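4-amino-4-deoxy-L-arabinose transferase or related glycosyltransferases of PMT family (Cupriavidus metallidurans, PDB 5EZM) probably transfers 4-amino-4-deoxy-L-arabinose to lipid A as a zinc-binding, membrane-embedded lipid glycosyltransferase of the GT-C fold. Local coordinates at residues Pro181-Ser184 against Val185-Arg189; Leu238-Val241 against Val242-Ile246. All coordinates share one frame; numbering follows the deposited sequence.

Interaction 1. Residues Pro181-Ser184 against Val185-Arg189; sequences PDAS and VAARR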
# COMPACT_ATOMS: atom_id res chain seq x y z
N PRO A 181 6.43 -31.84 -8.04
CA PRO A 181 7.12 -32.99 -8.67
C PRO A 181 6.70 -33.22 -10.11
O PRO A 181 7.54 -33.58 -10.94
CB PRO A 181 6.73 -34.17 -7.76
CG PRO A 181 6.34 -33.55 -6.46
CD PRO A 181 5.71 -32.23 -6.81
N ASP A 182 5.42 -33.02 -10.43
CA ASP A 182 4.92 -33.26 -11.79
C ASP A 182 5.39 -32.21 -12.80
O ASP A 182 4.83 -32.17 -13.91
CB ASP A 182 3.40 -33.34 -11.78
CG ASP A 182 2.88 -34.53 -10.98
OD1 ASP A 182 3.54 -35.58 -10.99
OD2 ASP A 182 1.80 -34.40 -10.35
N ALA A 183 6.37 -31.37 -12.48
CA ALA A 183 6.91 -30.40 -13.42
C ALA A 183 8.25 -30.88 -13.95
O ALA A 183 9.03 -31.51 -13.23
CB ALA A 183 7.08 -29.03 -12.75
N SER A 184 8.51 -30.60 -15.22
CA SER A 184 9.76 -30.99 -15.84
C SER A 184 10.91 -30.11 -15.35
O SER A 184 10.70 -29.09 -14.69
CB SER A 184 9.65 -30.91 -17.37
OG SER A 184 9.35 -29.59 -17.79
N VAL A 185 12.13 -30.53 -15.67
CA VAL A 185 13.31 -29.74 -15.30
C VAL A 185 13.26 -28.37 -15.95
O VAL A 185 13.67 -27.37 -15.36
CB VAL A 185 14.60 -30.50 -15.66
CG1 VAL A 185 15.82 -29.70 -15.25
CG2 VAL A 185 14.61 -31.87 -15.00
N ALA A 186 12.74 -28.30 -17.18
CA ALA A 186 12.56 -27.01 -17.84
C ALA A 186 11.55 -26.15 -17.10
O ALA A 186 11.75 -24.93 -16.96
CB ALA A 186 12.13 -27.22 -19.29
N ALA A 187 10.46 -26.75 -16.62
CA ALA A 187 9.47 -26.00 -15.86
C ALA A 187 10.02 -25.58 -14.50
O ALA A 187 9.78 -24.46 -14.05
CB ALA A 187 8.19 -26.81 -15.71
N ARG A 188 10.76 -26.48 -13.84
CA ARG A 188 11.36 -26.14 -12.55
C ARG A 188 12.35 -24.99 -12.69
O ARG A 188 12.35 -24.06 -11.87
CB ARG A 188 12.04 -27.37 -11.95
CG ARG A 188 12.71 -27.12 -10.60
CD ARG A 188 13.35 -28.39 -10.06
NE ARG A 188 12.41 -29.51 -10.04
CZ ARG A 188 11.67 -29.86 -8.99
NH1 ARG A 188 11.74 -29.17 -7.86
NH2 ARG A 188 10.84 -30.89 -9.07
N ARG A 189 13.19 -25.03 -13.72
CA ARG A 189 14.13 -23.94 -13.95
C ARG A 189 13.40 -22.65 -14.32
O ARG A 189 13.80 -21.56 -13.89
CB ARG A 189 15.12 -24.32 -15.05
CG ARG A 189 16.15 -23.24 -15.35
CD ARG A 189 17.02 -23.60 -16.55
NE ARG A 189 16.24 -23.71 -17.78
CZ ARG A 189 15.89 -24.86 -18.35
NH1 ARG A 189 16.25 -26.01 -17.81
NH2 ARG A 189 15.18 -24.85 -19.47
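Ser-184 is the N-cap of helix 185-206, and its side chain reaches forward to the backbone of Ala-187 in the first turn. The evidence is the bond from Ala-187 N to Ser-184 OG, 3.3 Å with an N-H...O angle of 155°. A chi1 of 60° sets OG between the serine's own backbone N and carbonyl carbon, from where it meets this amide of the first turn. The carbonyl of the same residue opens the regular helical pattern: Arg-188 N donates to Ser-184 O at 2.7 Å. One residue thus accepts through both side chain and main chain.

Just before the cap, the methyl of Ala-183 turns toward the helix and rests on that of Ala-187, CB to CB 3.9 Å. Arg-188 bends toward the incoming loop; its chain is extended to CD, then turns at chi3 (-52°), which brings the guanidinium edge alongside Pro-181, with NH2 4.3 Å from CA. Outside the turn, Pro-181 touches Trp-132 and Ala-183 touches Arg-131, both of helix 112-133. A serine whose OG accepts from the amide three residues on, as here from Ala-187, is the classic N-cap of an alpha-helix.

Interaction 2. Residues Leu238-Val241 against Val242-Ile246; sequences LGVV and VMLVI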
# COMPACT_ATOMS: atom_id res chain seq x y z
N LEU A 238 22.27 -19.69 -11.37
CA LEU A 238 21.54 -18.98 -12.41
C LEU A 238 20.59 -17.94 -11.81
O LEU A 238 20.44 -16.83 -12.34
CB LEU A 238 20.77 -19.97 -13.27
CG LEU A 238 19.99 -19.40 -14.45
CD1 LEU A 238 20.93 -18.69 -15.41
CD2 LEU A 238 19.20 -20.49 -15.16
N GLY A 239 19.94 -18.29 -10.70
CA GLY A 239 19.01 -17.35 -10.08
C GLY A 239 19.71 -16.14 -9.48
O GLY A 239 19.21 -15.02 -9.58
N VAL A 240 20.86 -16.36 -8.84
CA VAL A 240 21.64 -15.24 -8.33
C VAL A 240 22.10 -14.34 -9.47
O VAL A 240 22.06 -13.11 -9.36
CB VAL A 240 22.83 -15.75 -7.49
CG1 VAL A 240 23.83 -14.63 -7.26
CG2 VAL A 240 22.34 -16.28 -6.16
N VAL A 241 22.52 -14.94 -10.59
CA VAL A 241 23.00 -14.14 -11.71
C VAL A 241 21.86 -13.30 -12.29
O VAL A 241 22.03 -12.10 -12.53
CB VAL A 241 23.64 -15.04 -12.79
CG1 VAL A 241 23.94 -14.22 -14.03
CG2 VAL A 241 24.90 -15.68 -12.25
N VAL A 242 20.70 -13.91 -12.52
CA VAL A 242 19.60 -13.15 -13.11
C VAL A 242 19.12 -12.07 -12.14
O VAL A 242 18.80 -10.95 -12.55
CB VAL A 242 18.46 -14.09 -13.55
CG1 VAL A 242 17.87 -14.83 -12.37
CG2 VAL A 242 17.37 -13.31 -14.27
N MET A 243 19.10 -12.38 -10.84
CA MET A 243 18.69 -11.38 -9.86
C MET A 243 19.65 -10.20 -9.84
O MET A 243 19.23 -9.04 -9.80
CB MET A 243 18.59 -12.02 -8.47
CG MET A 243 18.03 -11.08 -7.42
SD MET A 243 18.81 -11.32 -5.82
CE MET A 243 20.47 -10.76 -6.17
N LEU A 244 20.96 -10.48 -9.86
CA LEU A 244 21.95 -9.40 -9.93
C LEU A 244 21.77 -8.58 -11.20
O LEU A 244 21.89 -7.35 -11.17
CB LEU A 244 23.36 -9.98 -9.85
CG LEU A 244 23.79 -10.57 -8.51
CD1 LEU A 244 25.18 -11.16 -8.61
CD2 LEU A 244 23.72 -9.53 -7.41
N VAL A 245 21.49 -9.24 -12.33
CA VAL A 245 21.25 -8.51 -13.57
C VAL A 245 20.05 -7.60 -13.44
O VAL A 245 20.01 -6.51 -14.02
CB VAL A 245 21.10 -9.50 -14.74
CG1 VAL A 245 20.51 -8.81 -15.97
CG2 VAL A 245 22.45 -10.13 -15.09
N ILE A 246 19.05 -8.00 -12.65
CA ILE A 246 17.85 -7.17 -12.52
C ILE A 246 18.11 -5.99 -11.58
O ILE A 246 17.74 -4.85 -11.89
CB ILE A 246 16.66 -8.03 -12.06
CG1 ILE A 246 16.27 -9.00 -13.16
CG2 ILE A 246 15.48 -7.15 -11.68
CD1 ILE A 246 15.12 -9.90 -12.79
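Val-240 and Leu-244 lie alongside each other one turn apart on helix 236-257 and point the same way, with CG1 of the valine 4.0 Å from CD1 of the leucine. Leu-244 CG is anti to its own carbonyl carbon (chi1 -69°), an orientation that carries CD1 back to the valine methyl.

The tightly packed side of the helix is that of Gly-239 and Met-243, both buried against helix 185-206. They are joined through the backbone by the bond from Met-243 N to Gly-239 O, 2.9 Å with an N-H...O angle of 157°. Next to them, a chi1 of 62° turns CG1 of Val-242 toward the preceding turn. The same i to i+4 pattern continues round the helix, from Val-242 N to Leu-238 O, Leu-244 N to Val-240 O and Val-245 N to Val-241 O, each again 2.9 Å long, which is regular alpha-helical geometry.

The loose side carries Val-241, Leu-244 and Val-245, all on the surface, where apolar residues of a predicted transmembrane helix may face lipid. Val-241 and Val-245 stand wider apart than the opening pair, CG1 to CG2 4.5 Å. The side chain of Leu-244 is about 5 Å from a bound octadecenyl dihydroxypropanoate lipid, and the side chain of Val-240 about 5 Å from the decaprenyl phosphate.

Helix 185-206 covers the inner side: Val-240 touches Trp-196, Val-242 touches Val-193, Met-243 touches Ile-203 and Ile-246 touches Ala-197, so that the two helices pack along one another within the transmembrane bundle.

In the fold
Interaction 1 precedes interaction 2 along the chain, and their centres are 19 Å apart on the same side of the chain's centre. The first starts helix 185-206 at the surface; the second is part of helix 236-257, with helix 209-224 and the short helix 230-233 between them in sequence. Direct contact joins the two, since CD of Arg-189 packs 4.0 Å from CD2 of Leu-238. Both belong to the GT-C part of the chain. The helix capped in interaction 1 is the one that covers interaction 2, and its Trp-196 lines the decaprenyl phosphate pocket. Each contact also reaches an octadecenyl lipid pocket at one residue, Ala-187 in interaction 1 and Ile-246 in interaction 2.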